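Local coordinates for nucleoside-diphosphate-sugar pyrophosphorylase (Vibrio cholerae, PDB 4EVW), which probably transfers a nucleotidyl group from a nucleoside triphosphate to a sugar phosphate, forming a nucleotide sugar and releasing pyrophosphate, at residues F62-E65 with K66-L70; G29-L32 with F33-S36. The protein carries 1 engineered substitution. All coordinates share one frame; numbering follows the deposited sequence.

Contact 1: F62-E65 with K66-L70; sequences FVRE and KATQL
Phe62 to Glu65 each offer a backbone carbonyl to the residue four places on, the alpha-helical pattern, with Lys66 N to Phe62 O at 2.9 Å and Ala67 N to Val63 O at 2.8 Å. On one flank the aliphatic part of Lys66 lies against the Phe62 ring. Lys66 CG sits 3.9 Å from the ring centroid and only 14° off the normal, a CH-pi contact over the face, while Lys66 CE reaches Phe62 CE1 at 3.5 Å. Two torsions bring this about: Phe62 turns CG opposite its own amide nitrogen (chi1 168°), and Lys66 bends at chi2 (-65°), which lets its methylenes cross the ring. The ammonium NZ is carried beyond the ring to Glu34 OE1, a long and weak ion pair.

Thr68 makes a different use of the same spacing. Thr68 OG1 donates to Arg64 O at 2.7 Å, and Thr68 N reaches the same Arg64 O at 3.1 Å. The two donors arrive from opposite faces of the carbonyl plane, so the acceptor is gripped twice without the donors competing for one approach.

Helix 59-70 is the connection of a beta-alpha-beta unit between parallel strands 49-54 and 75-80. Val63 and Ala67 meet Phe51 of the first strand, whereas Arg64 and Thr68 reach Phe75 of the second. The chemistry thus takes three forms: Val63 and Ala67 pack on the sheet, the lysine methylenes cover the Phe62 ring, and the hydroxyl of exposed Thr68 bonds back to the helix backbone.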
# COMPACT_ATOMS: atom_id res chain seq x y z
N PHE A 62 18.17 8.24 0.74
CA PHE A 62 17.30 8.79 1.77
C PHE A 62 16.61 7.66 2.56
O PHE A 62 16.62 7.65 3.79
CB PHE A 62 16.24 9.70 1.13
CG PHE A 62 15.11 10.10 2.05
CD1 PHE A 62 15.22 11.20 2.89
CD2 PHE A 62 13.92 9.37 2.06
CE1 PHE A 62 14.16 11.58 3.72
CE2 PHE A 62 12.86 9.74 2.88
CZ PHE A 62 12.98 10.84 3.72
N VAL A 63 16.01 6.72 1.83
CA VAL A 63 15.32 5.60 2.46
C VAL A 63 16.26 4.72 3.28
O VAL A 63 15.93 4.34 4.40
CB VAL A 63 14.61 4.72 1.41
CG1 VAL A 63 14.02 3.46 2.06
CG2 VAL A 63 13.50 5.52 0.75
N ARG A 64 17.42 4.41 2.72
CA ARG A 64 18.37 3.58 3.45
C ARG A 64 18.77 4.25 4.76
O ARG A 64 18.82 3.61 5.81
CB ARG A 64 19.60 3.29 2.60
CG ARG A 64 20.55 2.30 3.26
CD ARG A 64 21.58 1.75 2.29
NE ARG A 64 21.00 0.83 1.31
CZ ARG A 64 20.70 -0.45 1.55
NH1 ARG A 64 20.91 -0.98 2.75
NH2 ARG A 64 20.20 -1.20 0.58
N GLU A 65 19.06 5.55 4.71
CA GLU A 65 19.45 6.28 5.91
C GLU A 65 18.33 6.33 6.95
O GLU A 65 18.56 6.07 8.13
CB GLU A 65 19.89 7.71 5.57
CG GLU A 65 21.27 7.80 4.93
CD GLU A 65 21.69 9.23 4.64
OE1 GLU A 65 20.97 10.16 5.06
OE2 GLU A 65 22.74 9.44 4.00
N LYS A 66 17.11 6.66 6.51
CA LYS A 66 15.98 6.74 7.42
C LYS A 66 15.61 5.38 8.01
O LYS A 66 15.33 5.28 9.21
CB LYS A 66 14.76 7.34 6.71
CG LYS A 66 14.94 8.78 6.26
CD LYS A 66 15.10 9.73 7.44
CE LYS A 66 15.40 11.14 6.96
NZ LYS A 66 15.34 12.16 8.04
N ALA A 67 15.59 4.34 7.18
CA ALA A 67 15.25 3.00 7.67
C ALA A 67 16.25 2.54 8.73
O ALA A 67 15.87 1.97 9.75
CB ALA A 67 15.23 2.00 6.51
N THR A 68 17.53 2.79 8.47
CA THR A 68 18.58 2.39 9.41
C THR A 68 18.38 3.13 10.71
O THR A 68 18.45 2.57 11.81
CB THR A 68 19.96 2.77 8.87
OG1 THR A 68 20.17 2.10 7.62
CG2 THR A 68 21.06 2.37 9.85
N GLN A 69 18.12 4.42 10.59
CA GLN A 69 17.93 5.23 11.75
C GLN A 69 16.71 4.83 12.58
O GLN A 69 16.74 4.91 13.80
CB GLN A 69 17.81 6.67 11.31
CG GLN A 69 17.77 7.63 12.43
CD GLN A 69 17.80 9.03 11.90
OE1 GLN A 69 17.97 9.25 10.70
NE2 GLN A 69 17.65 9.99 12.79
N LEU A 70 15.64 4.41 11.91
CA LEU A 70 14.42 4.00 12.59
C LEU A 70 14.64 2.70 13.34
O LEU A 70 13.86 2.34 14.23
CB LEU A 70 13.28 3.82 11.58
CG LEU A 70 12.69 5.12 11.04
CD1 LEU A 70 11.78 4.84 9.86
CD2 LEU A 70 11.93 5.82 12.15

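Contact 2: G29-L32 with F33-S36; sequences GQTL and FEHS
Thr31 and Glu34 form a capping box at the start of helix 32-37, with Thr31 in the N-cap position. The evidence is reciprocal: Glu34 N donates to Thr31 OG1 at 3.2 Å, and Thr31 N donates to Glu34 OE1 at 2.9 Å. A third bond closes the arrangement, since Thr31 OG1 donates to the same carboxylate oxygen, Glu34 OE1, at 2.6 Å. Glu34 OE1 therefore takes two donors from one residue, the hydroxyl along its anti lone pair and the amide from above the carboxylate plane, 44° out of it. Thr31 can serve both ways because OG1 stands between its backbone N and carbonyl carbon (chi1 61°), where it faces the first turn of the helix. Both residues are buried, and the bonds from Thr31 probably favour an ionised carboxylate. The backbone continues the turn with His35 N to Thr31 O at 3.0 Å.

This compact side contrasts with the partly exposed pair Gln30 and His35. Here the main contact is carbon against ring: Gln30 CG lies over one face of the His35 imidazole, 3.5 Å from its centroid, in a CH-pi contact. The terminal amide stands almost upright on the ring, its plane turned 85° from that of His35, and this geometry gives no direct hydrogen bond between them. The imidazole has a second polar hold, since His35 NE2 is hydrogen-bonded to Ala27 O in the neighbouring strand 26-27, which pairs antiparallel with 30-31, and the rings of Phe117 and Phe241 are nearby. At the outer edge a single water bridges the two side chains, donating to Gln30 OE1 at 2.6 Å and meeting His35 ND1 at 3.1 Å.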
# COMPACT_ATOMS: atom_id res chain seq x y z
N GLY A 29 8.73 17.47 13.37
CA GLY A 29 10.02 16.89 13.67
C GLY A 29 10.53 15.73 12.83
O GLY A 29 11.65 15.27 13.04
N GLN A 30 9.72 15.24 11.90
CA GLN A 30 10.17 14.13 11.06
C GLN A 30 9.49 14.11 9.69
O GLN A 30 8.44 14.71 9.50
CB GLN A 30 9.96 12.80 11.78
CG GLN A 30 8.52 12.48 12.15
CD GLN A 30 8.40 11.22 12.99
OE1 GLN A 30 7.30 10.73 13.24
NE2 GLN A 30 9.54 10.69 13.43
N THR A 31 10.12 13.42 8.74
CA THR A 31 9.61 13.33 7.38
C THR A 31 8.32 12.52 7.29
O THR A 31 8.04 11.68 8.15
CB THR A 31 10.65 12.69 6.44
OG1 THR A 31 10.95 11.36 6.89
CG2 THR A 31 11.93 13.52 6.42
N LEU A 32 7.54 12.78 6.26
CA LEU A 32 6.30 12.05 6.09
C LEU A 32 6.64 10.56 5.92
O LEU A 32 5.87 9.70 6.33
CB LEU A 32 5.52 12.60 4.88
CG LEU A 32 5.09 14.07 5.05
CD1 LEU A 32 4.16 14.47 3.91
CD2 LEU A 32 4.39 14.25 6.39
N PHE A 33 7.81 10.28 5.35
CA PHE A 33 8.26 8.89 5.18
C PHE A 33 8.30 8.23 6.55
O PHE A 33 7.79 7.12 6.73
CB PHE A 33 9.65 8.84 4.56
CG PHE A 33 10.26 7.46 4.55
CD1 PHE A 33 9.91 6.53 3.58
CD2 PHE A 33 11.20 7.10 5.51
CE1 PHE A 33 10.48 5.26 3.57
CE2 PHE A 33 11.77 5.83 5.51
CZ PHE A 33 11.41 4.91 4.53
N GLU A 34 8.91 8.92 7.51
CA GLU A 34 9.03 8.39 8.87
C GLU A 34 7.68 8.25 9.56
O GLU A 34 7.43 7.27 10.26
CB GLU A 34 9.96 9.29 9.69
CG GLU A 34 11.41 9.22 9.25
CD GLU A 34 12.22 10.39 9.77
OE1 GLU A 34 12.20 11.47 9.14
OE2 GLU A 34 12.87 10.24 10.83
N HIS A 35 6.81 9.25 9.39
CA HIS A 35 5.48 9.20 9.99
C HIS A 35 4.74 7.95 9.50
O HIS A 35 4.07 7.28 10.27
CB HIS A 35 4.65 10.42 9.60
CG HIS A 35 4.98 11.65 10.39
ND1 HIS A 35 4.74 11.75 11.74
CD2 HIS A 35 5.48 12.85 10.01
CE1 HIS A 35 5.09 12.95 12.16
NE2 HIS A 35 5.54 13.64 11.13
N SER A 36 4.87 7.67 8.21
CA SER A 36 4.18 6.51 7.65
C SER A 36 4.80 5.18 8.05
O SER A 36 4.09 4.28 8.49
CB SER A 36 4.14 6.61 6.12
OG SER A 36 3.58 5.43 5.57
O HOH W 1 5.10 9.61 14.00

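Contact 2 comes first along the chain and contact 1 follows, separated by strand 49-54; their centres lie about 11 Å apart, on the same side of the chain's centre. Contact 2 joins the small 26-27/30-31 hairpin to helix 32-37, while contact 1 runs along helix 59-70 of the beta-alpha-beta unit. The two touch directly. Phe33 packs against both Phe62 and Lys66, with Phe33 CB 3.7 Å from Phe62 CE2 and Phe33 CE2 3.6 Å from Lys66 CB. Phe62 CZ also comes within 3.8 Å of Thr31 OG1. The capped helix start thus packs on the crossover helix, tying the hairpin to the parallel part of the main sheet.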